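Local coordinates for hypothetical protein aq_1447 (Aquifex aeolicus, PDB 1YVU) that uses short single-stranded DNA guides to find complementary RNA and cleaves that target as a metal-dependent endonuclease, at residues 183-195 against 244-258. Residues are numbered along the deposited sequence; the frame is centred on the assembly and turned at random.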
ATOM      1  N   ILE A 183      10.828   9.747  -8.344  1.00 75.52           N
ATOM      2  CA  ILE A 183      10.968  10.413  -7.065  1.00 72.28           C
ATOM      3  C   ILE A 183       9.631  10.992  -6.659  1.00 71.52           C
ATOM      4  O   ILE A 183       9.037  11.782  -7.386  1.00 72.23           O
ATOM      5  CB  ILE A 183      12.106  11.466  -7.076  1.00 73.01           C
ATOM      6  CG1 ILE A 183      13.447  10.730  -7.130  1.00 79.76           C
ATOM      7  CG2 ILE A 183      12.047  12.367  -5.833  1.00 73.53           C
ATOM      8  CD1 ILE A 183      14.665  11.621  -7.196  1.00 76.86           C
ATOM      9  N   ARG A 184       9.134  10.525  -5.518  1.00 64.74           N
ATOM     10  CA  ARG A 184       7.857  10.981  -4.986  1.00 58.17           C
ATOM     11  C   ARG A 184       8.062  12.363  -4.393  1.00 52.09           C
ATOM     12  O   ARG A 184       8.980  12.581  -3.596  1.00 57.40           O
ATOM     13  CB  ARG A 184       7.292   9.983  -3.951  1.00 61.98           C
ATOM     14  CG  ARG A 184       7.124   8.549  -4.483  1.00 70.36           C
ATOM     15  CD  ARG A 184       5.928   7.773  -3.901  1.00 75.40           C
ATOM     16  NE  ARG A 184       5.569   6.633  -4.764  1.00 80.31           N
ATOM     17  CZ  ARG A 184       4.651   5.701  -4.489  1.00 81.21           C
ATOM     18  NH1 ARG A 184       3.960   5.726  -3.358  1.00 74.14           N
ATOM     19  NH2 ARG A 184       4.403   4.740  -5.373  1.00 78.21           N
ATOM     20  N   VAL A 185       7.314  13.317  -4.931  1.00 46.97           N
ATOM     21  CA  VAL A 185       7.369  14.709  -4.485  1.00 40.60           C
ATOM     22  C   VAL A 185       5.998  15.191  -4.001  1.00 36.92           C
ATOM     23  O   VAL A 185       4.987  14.548  -4.244  1.00 35.20           O
ATOM     24  CB  VAL A 185       7.902  15.676  -5.598  1.00 29.18           C
ATOM     25  CG1 VAL A 185       9.385  15.720  -5.587  1.00 28.61           C
ATOM     26  CG2 VAL A 185       7.426  15.260  -6.966  1.00 31.97           C
ATOM     27  N   LYS A 186       5.975  16.308  -3.281  1.00 37.03           N
ATOM     28  CA  LYS A 186       4.734  16.878  -2.774  1.00 40.49           C
ATOM     29  C   LYS A 186       4.811  18.394  -2.741  1.00 45.39           C
ATOM     30  O   LYS A 186       5.832  18.941  -2.293  1.00 42.42           O
ATOM     31  CB  LYS A 186       4.441  16.403  -1.331  1.00 40.86           C
ATOM     32  CG  LYS A 186       3.169  17.030  -0.685  1.00 40.23           C
ATOM     33  CD  LYS A 186       3.392  17.453   0.734  1.00 43.61           C
ATOM     34  CE  LYS A 186       2.202  18.171   1.298  1.00 42.48           C
ATOM     35  NZ  LYS A 186       2.551  18.682   2.619  1.00 57.89           N
ATOM     36  N   PRO A 187       3.751  19.086  -3.234  1.00 46.01           N
ATOM     37  CA  PRO A 187       3.663  20.562  -3.243  1.00 49.67           C
ATOM     38  C   PRO A 187       3.357  21.026  -1.801  1.00 50.56           C
ATOM     39  O   PRO A 187       2.650  20.323  -1.069  1.00 50.43           O
ATOM     40  CB  PRO A 187       2.481  20.827  -4.167  1.00 44.61           C
ATOM     41  CG  PRO A 187       2.477  19.653  -5.075  1.00 45.82           C
ATOM     42  CD  PRO A 187       2.750  18.518  -4.162  1.00 44.87           C
ATOM     43  N   ILE A 188       3.806  22.225  -1.422  1.00 51.47           N
ATOM     44  CA  ILE A 188       3.653  22.715  -0.046  1.00 56.71           C
ATOM     45  C   ILE A 188       2.272  22.734   0.635  1.00 58.75           C
ATOM     46  O   ILE A 188       2.049  21.961   1.592  1.00 59.33           O
ATOM     47  CB  ILE A 188       4.464  24.039   0.204  1.00 51.46           C
ATOM     48  CG1 ILE A 188       5.961  23.757  -0.037  1.00 50.99           C
ATOM     49  CG2 ILE A 188       4.268  24.543   1.662  1.00 47.99           C
ATOM     50  CD1 ILE A 188       6.909  24.918   0.220  1.00 53.14           C
ATOM     51  N   GLY A 189       1.375  23.610   0.185  1.00 59.62           N
ATOM     52  CA  GLY A 189       0.050  23.664   0.789  1.00 59.61           C
ATOM     53  C   GLY A 189      -0.944  22.661   0.195  1.00 54.74           C
ATOM     54  O   GLY A 189      -2.153  22.828   0.355  1.00 58.46           O
ATOM     55  N   ILE A 190      -0.431  21.631  -0.497  1.00 55.50           N
ATOM     56  CA  ILE A 190      -1.243  20.595  -1.156  1.00 54.93           C
ATOM     57  C   ILE A 190      -1.058  19.147  -0.609  1.00 53.75           C
ATOM     58  O   ILE A 190       0.058  18.639  -0.527  1.00 56.72           O
ATOM     59  CB  ILE A 190      -1.010  20.638  -2.721  1.00 50.03           C
ATOM     60  CG1 ILE A 190      -1.245  22.068  -3.256  1.00 46.99           C
ATOM     61  CG2 ILE A 190      -1.915  19.644  -3.459  1.00 47.65           C
ATOM     62  CD1 ILE A 190      -1.135  22.280  -4.782  1.00 41.67           C
ATOM     63  N   ASP A 191      -2.197  18.501  -0.306  1.00 50.87           N
ATOM     64  CA  ASP A 191      -2.330  17.122   0.226  1.00 47.55           C
ATOM     65  C   ASP A 191      -2.039  16.041  -0.856  1.00 43.85           C
ATOM     66  O   ASP A 191      -2.658  14.966  -0.877  1.00 43.14           O
ATOM     67  CB  ASP A 191      -3.800  16.958   0.704  1.00 49.88           C
ATOM     68  CG  ASP A 191      -3.935  16.719   2.208  1.00 52.30           C
ATOM     69  OD1 ASP A 191      -3.147  15.944   2.792  1.00 52.62           O
ATOM     70  OD2 ASP A 191      -4.903  17.288   2.777  1.00 46.63           O
ATOM     71  N   PHE A 192      -1.042  16.282  -1.688  1.00 42.60           N
ATOM     72  CA  PHE A 192      -0.769  15.367  -2.790  1.00 42.48           C
ATOM     73  C   PHE A 192       0.679  14.892  -2.957  1.00 40.02           C
ATOM     74  O   PHE A 192       1.605  15.670  -2.842  1.00 39.59           O
ATOM     75  CB  PHE A 192      -1.337  16.016  -4.087  1.00 45.43           C
ATOM     76  CG  PHE A 192      -1.004  15.293  -5.359  1.00 49.73           C
ATOM     77  CD1 PHE A 192      -1.574  14.047  -5.642  1.00 56.80           C
ATOM     78  CD2 PHE A 192      -0.084  15.857  -6.267  1.00 55.22           C
ATOM     79  CE1 PHE A 192      -1.234  13.345  -6.821  1.00 61.46           C
ATOM     80  CE2 PHE A 192       0.275  15.183  -7.452  1.00 58.06           C
ATOM     81  CZ  PHE A 192      -0.298  13.921  -7.735  1.00 64.17           C
ATOM     82  N   VAL A 193       0.847  13.610  -3.285  1.00 32.48           N
ATOM     83  CA  VAL A 193       2.163  13.012  -3.518  1.00 31.73           C
ATOM     84  C   VAL A 193       2.086  12.264  -4.859  1.00 35.49           C
ATOM     85  O   VAL A 193       1.154  11.474  -5.093  1.00 32.91           O
ATOM     86  CB  VAL A 193       2.599  12.039  -2.354  1.00 27.49           C
ATOM     87  CG1 VAL A 193       3.835  11.204  -2.735  1.00 20.66           C
ATOM     88  CG2 VAL A 193       2.895  12.832  -1.099  1.00 16.18           C
ATOM     89  N   GLY A 194       3.053  12.565  -5.730  1.00 32.79           N
ATOM     90  CA  GLY A 194       3.146  11.950  -7.044  1.00 37.04           C
ATOM     91  C   GLY A 194       4.590  11.694  -7.432  1.00 38.73           C
ATOM     92  O   GLY A 194       5.497  12.275  -6.833  1.00 36.48           O
ATOM     93  N   ARG A 195       4.808  10.804  -8.403  1.00 45.33           N
ATOM     94  CA  ARG A 195       6.161  10.469  -8.870  1.00 50.57           C
ATOM     95  C   ARG A 195       6.513  11.278 -10.091  1.00 48.03           C
ATOM     96  O   ARG A 195       5.698  11.405 -10.996  1.00 48.05           O
ATOM     97  CB  ARG A 195       6.316   8.981  -9.214  1.00 55.30           C
ATOM     98  CG  ARG A 195       6.243   8.005  -8.063  1.00 69.69           C
ATOM     99  CD  ARG A 195       6.905   6.692  -8.439  1.00 71.15           C
ATOM    100  NE  ARG A 195       6.633   5.624  -7.478  1.00 79.56           N
ATOM    101  CZ  ARG A 195       6.738   4.319  -7.744  1.00 82.76           C
ATOM    102  NH1 ARG A 195       7.123   3.896  -8.949  1.00 90.77           N
ATOM    103  NH2 ARG A 195       6.404   3.428  -6.819  1.00 90.14           N
ATOM    104  N   LEU A 244       3.979  15.551 -13.331  1.00 49.06           N
ATOM    105  CA  LEU A 244       3.752  14.378 -12.504  1.00 56.47           C
ATOM    106  C   LEU A 244       2.869  13.313 -13.168  1.00 61.01           C
ATOM    107  O   LEU A 244       2.244  13.577 -14.199  1.00 62.68           O
ATOM    108  CB  LEU A 244       3.233  14.794 -11.122  1.00 59.70           C
ATOM    109  CG  LEU A 244       4.087  15.799 -10.319  1.00 57.85           C
ATOM    110  CD1 LEU A 244       3.517  15.968  -8.923  1.00 57.85           C
ATOM    111  CD2 LEU A 244       5.527  15.355 -10.201  1.00 54.03           C
ATOM    112  N   GLU A 245       2.853  12.118 -12.568  1.00 67.67           N
ATOM    113  CA  GLU A 245       2.146  10.922 -13.054  1.00 74.55           C
ATOM    114  C   GLU A 245       0.805  11.035 -13.753  1.00 76.56           C
ATOM    115  O   GLU A 245       0.684  10.722 -14.952  1.00 75.36           O
ATOM    116  CB  GLU A 245       2.041   9.865 -11.955  1.00 77.38           C
ATOM    117  CG  GLU A 245       1.990  10.371 -10.518  1.00 82.80           C
ATOM    118  CD  GLU A 245       2.210   9.254  -9.497  1.00 92.02           C
ATOM    119  OE1 GLU A 245       2.904   8.238  -9.789  1.00 86.76           O
ATOM    120  OE2 GLU A 245       1.695   9.419  -8.372  1.00 93.53           O
ATOM    121  N   LYS A 246      -0.181  11.531 -13.010  1.00 79.19           N
ATOM    122  CA  LYS A 246      -1.541  11.695 -13.507  1.00 78.41           C
ATOM    123  C   LYS A 246      -1.612  12.780 -14.609  1.00 79.95           C
ATOM    124  O   LYS A 246      -2.414  12.672 -15.550  1.00 80.87           O
ATOM    125  CB  LYS A 246      -2.477  11.965 -12.313  1.00 81.94           C
ATOM    126  CG  LYS A 246      -2.353  10.927 -11.134  1.00 84.91           C
ATOM    127  CD  LYS A 246      -3.148  11.327  -9.849  1.00 79.49           C
ATOM    128  CE  LYS A 246      -2.984  10.297  -8.723  1.00 80.13           C
ATOM    129  NZ  LYS A 246      -3.626  10.738  -7.447  1.00 67.89           N
ATOM    130  N   GLY A 247      -0.674  13.732 -14.541  1.00 76.78           N
ATOM    131  CA  GLY A 247      -0.595  14.814 -15.513  1.00 74.25           C
ATOM    132  C   GLY A 247      -0.213  16.169 -14.942  1.00 72.94           C
ATOM    133  O   GLY A 247       0.504  16.934 -15.614  1.00 68.27           O
ATOM    134  N   TYR A 248      -0.706  16.450 -13.723  1.00 70.26           N
ATOM    135  CA  TYR A 248      -0.519  17.690 -12.931  1.00 65.69           C
ATOM    136  C   TYR A 248       0.872  18.339 -13.062  1.00 63.17           C
ATOM    137  O   TYR A 248       1.884  17.707 -12.742  1.00 62.32           O
ATOM    138  CB  TYR A 248      -0.756  17.401 -11.429  1.00 68.68           C
ATOM    139  CG  TYR A 248      -2.110  16.815 -11.008  1.00 71.34           C
ATOM    140  CD1 TYR A 248      -2.604  15.625 -11.580  1.00 73.91           C
ATOM    141  CD2 TYR A 248      -2.894  17.435 -10.006  1.00 70.94           C
ATOM    142  CE1 TYR A 248      -3.859  15.057 -11.172  1.00 68.52           C
ATOM    143  CE2 TYR A 248      -4.165  16.862  -9.577  1.00 70.55           C
ATOM    144  CZ  TYR A 248      -4.628  15.679 -10.175  1.00 65.58           C
ATOM    145  OH  TYR A 248      -5.819  15.105  -9.814  1.00 61.77           O
ATOM    146  N   THR A 249       0.928  19.569 -13.578  1.00 55.49           N
ATOM    147  CA  THR A 249       2.205  20.266 -13.731  1.00 45.95           C
ATOM    148  C   THR A 249       2.385  21.242 -12.596  1.00 48.47           C
ATOM    149  O   THR A 249       1.459  21.995 -12.265  1.00 47.36           O
ATOM    150  CB  THR A 249       2.310  21.010 -15.066  1.00 50.45           C
ATOM    151  OG1 THR A 249       2.078  20.086 -16.135  1.00 52.54           O
ATOM    152  CG2 THR A 249       3.713  21.635 -15.242  1.00 48.77           C
ATOM    153  N   TYR A 250       3.560  21.172 -11.967  1.00 44.94           N
ATOM    154  CA  TYR A 250       3.926  22.037 -10.841  1.00 35.24           C
ATOM    155  C   TYR A 250       5.372  22.508 -11.013  1.00 28.15           C
ATOM    156  O   TYR A 250       6.168  21.777 -11.615  1.00 28.54           O
ATOM    157  CB  TYR A 250       3.800  21.271  -9.496  1.00 38.62           C
ATOM    158  CG  TYR A 250       2.380  20.985  -9.039  1.00 39.77           C
ATOM    159  CD1 TYR A 250       1.915  19.664  -8.909  1.00 45.50           C
ATOM    160  CD2 TYR A 250       1.486  22.033  -8.734  1.00 49.88           C
ATOM    161  CE1 TYR A 250       0.574  19.371  -8.481  1.00 51.48           C
ATOM    162  CE2 TYR A 250       0.137  21.764  -8.303  1.00 61.19           C
ATOM    163  CZ  TYR A 250      -0.309  20.422  -8.178  1.00 58.93           C
ATOM    164  OH  TYR A 250      -1.603  20.139  -7.754  1.00 56.44           O
ATOM    165  N   PRO A 251       5.704  23.767 -10.595  1.00 22.27           N
ATOM    166  CA  PRO A 251       7.068  24.329 -10.685  1.00 18.87           C
ATOM    167  C   PRO A 251       7.916  23.697  -9.604  1.00 14.60           C
ATOM    168  O   PRO A 251       7.462  23.557  -8.452  1.00 15.89           O
ATOM    169  CB  PRO A 251       6.870  25.795 -10.339  1.00 13.76           C
ATOM    170  CG  PRO A 251       5.498  26.039 -10.778  1.00 20.66           C
ATOM    171  CD  PRO A 251       4.764  24.851 -10.277  1.00 16.50           C
ATOM    172  N   ALA A 252       9.153  23.356  -9.967  1.00 18.31           N
ATOM    173  CA  ALA A 252      10.116  22.736  -9.062  1.00 15.58           C
ATOM    174  C   ALA A 252      10.313  23.518  -7.769  1.00 22.29           C
ATOM    175  O   ALA A 252      10.750  22.973  -6.755  1.00 20.97           O
ATOM    176  CB  ALA A 252      11.431  22.572  -9.763  1.00 18.99           C
ATOM    177  N   THR A 253       9.916  24.785  -7.817  1.00 25.86           N
ATOM    178  CA  THR A 253      10.009  25.719  -6.702  1.00 31.99           C
ATOM    179  C   THR A 253       9.119  25.384  -5.510  1.00 34.25           C
ATOM    180  O   THR A 253       9.477  25.687  -4.367  1.00 38.14           O
ATOM    181  CB  THR A 253       9.722  27.167  -7.149  1.00 34.06           C
ATOM    182  OG1 THR A 253       8.389  27.254  -7.688  1.00 37.39           O
ATOM    183  CG2 THR A 253      10.769  27.626  -8.182  1.00 24.12           C
ATOM    184  N   ILE A 254       7.974  24.755  -5.754  1.00 36.01           N
ATOM    185  CA  ILE A 254       7.091  24.402  -4.651  1.00 40.91           C
ATOM    186  C   ILE A 254       7.086  22.910  -4.365  1.00 44.27           C
ATOM    187  O   ILE A 254       6.256  22.437  -3.584  1.00 51.78           O
ATOM    188  CB  ILE A 254       5.634  24.867  -4.867  1.00 38.76           C
ATOM    189  CG1 ILE A 254       5.111  24.368  -6.216  1.00 35.86           C
ATOM    190  CG2 ILE A 254       5.520  26.362  -4.613  1.00 35.98           C
ATOM    191  CD1 ILE A 254       3.690  23.941  -6.161  1.00 37.40           C
ATOM    192  N   LEU A 255       7.985  22.162  -5.001  1.00 47.43           N
ATOM    193  CA  LEU A 255       8.046  20.721  -4.778  1.00 44.80           C
ATOM    194  C   LEU A 255       9.131  20.321  -3.812  1.00 41.57           C
ATOM    195  O   LEU A 255      10.279  20.741  -3.929  1.00 43.96           O
ATOM    196  CB  LEU A 255       8.226  19.961  -6.088  1.00 35.72           C
ATOM    197  CG  LEU A 255       7.047  20.006  -7.041  1.00 31.87           C
ATOM    198  CD1 LEU A 255       7.457  19.556  -8.417  1.00 32.41           C
ATOM    199  CD2 LEU A 255       5.947  19.149  -6.502  1.00 38.56           C
ATOM    200  N   LYS A 256       8.725  19.541  -2.821  1.00 43.46           N
ATOM    201  CA  LYS A 256       9.625  19.013  -1.821  1.00 39.64           C
ATOM    202  C   LYS A 256       9.555  17.493  -1.964  1.00 32.69           C
ATOM    203  O   LYS A 256       8.474  16.958  -2.186  1.00 34.64           O
ATOM    204  CB  LYS A 256       9.184  19.460  -0.421  1.00 45.81           C
ATOM    205  CG  LYS A 256       9.959  20.669   0.162  1.00 52.14           C
ATOM    206  CD  LYS A 256       9.550  20.902   1.641  1.00 63.89           C
ATOM    207  CE  LYS A 256      10.482  21.836   2.436  1.00 58.36           C
ATOM    208  NZ  LYS A 256      10.369  21.613   3.932  1.00 60.28           N
ATOM    209  N   PRO A 257      10.715  16.803  -2.000  1.00 36.27           N
ATOM    210  CA  PRO A 257      10.774  15.337  -2.119  1.00 31.70           C
ATOM    211  C   PRO A 257      10.270  14.631  -0.896  1.00 33.08           C
ATOM    212  O   PRO A 257      10.323  15.167   0.200  1.00 28.86           O
ATOM    213  CB  PRO A 257      12.257  15.063  -2.300  1.00 28.24           C
ATOM    214  CG  PRO A 257      12.691  16.251  -3.073  1.00 40.77           C
ATOM    215  CD  PRO A 257      12.029  17.380  -2.339  1.00 36.70           C
ATOM    216  N   VAL A 258       9.751  13.431  -1.109  1.00 37.22           N
ATOM    217  CA  VAL A 258       9.224  12.591  -0.034  1.00 37.98           C
ATOM    218  C   VAL A 258      10.157  11.352   0.064  1.00 39.77           C
ATOM    219  O   VAL A 258      10.353  10.637  -0.931  1.00 42.73           O
ATOM    220  CB  VAL A 258       7.731  12.239  -0.327  1.00 32.21           C
ATOM    221  CG1 VAL A 258       7.217  11.207   0.641  1.00 44.10           C
ATOM    222  CG2 VAL A 258       6.862  13.492  -0.220  1.00 34.07           C
TER
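Lys-186 and Lys-256 exchange two backbone hydrogen bonds, Lys-186 N to Lys-256 O at 2.8 Å and Lys-256 N to Lys-186 O at 3.0 Å, the second nearly straight (169° at the hydrogen). They form the hydrogen-bonded pair of the antiparallel strands 184-187 and 255-257. Val-258 N gives a third bond to Arg-184 O at 2.7 Å; at the other end the pairing fades into a weak bond from Ile-188 N to Ile-254 O. Elsewhere Glu-245 N reaches Arg-195 O weakly, and the Glu-245 carboxylate lies against the Gly-194 to Arg-195 backbone, Glu-245 OE2 3.2 Å from Gly-194 CA. An alanine in place of Glu-245 would probably leave that backbone less covered and the neighbouring guanidinium groups of Arg-184 and Arg-195 without a nearby, non-contacting negative charge. On the buried face Val-185, Pro-187, Leu-255 and Pro-257 pack together. Pro-187 CG sits over one face of the Tyr-250 ring, 4.0 Å from its centroid, a CH-pi contact, while Ile-190 CD1 touches Tyr-250 CE2. With CG swung away from its own backbone N (chi1 173°), Phe-192 sends its ring edge to Leu-244 CD1, 3.6 Å from Phe-192 CE2, and to Lys-246 NZ at CE1. Helix 169-175 covers this core through Leu-169, which touches Val-185 and Leu-255. The five-stranded antiparallel sheet, with 184-187 between 194-201 and 255-257, is consistent with the SH3-like barrel of the PAZ domain.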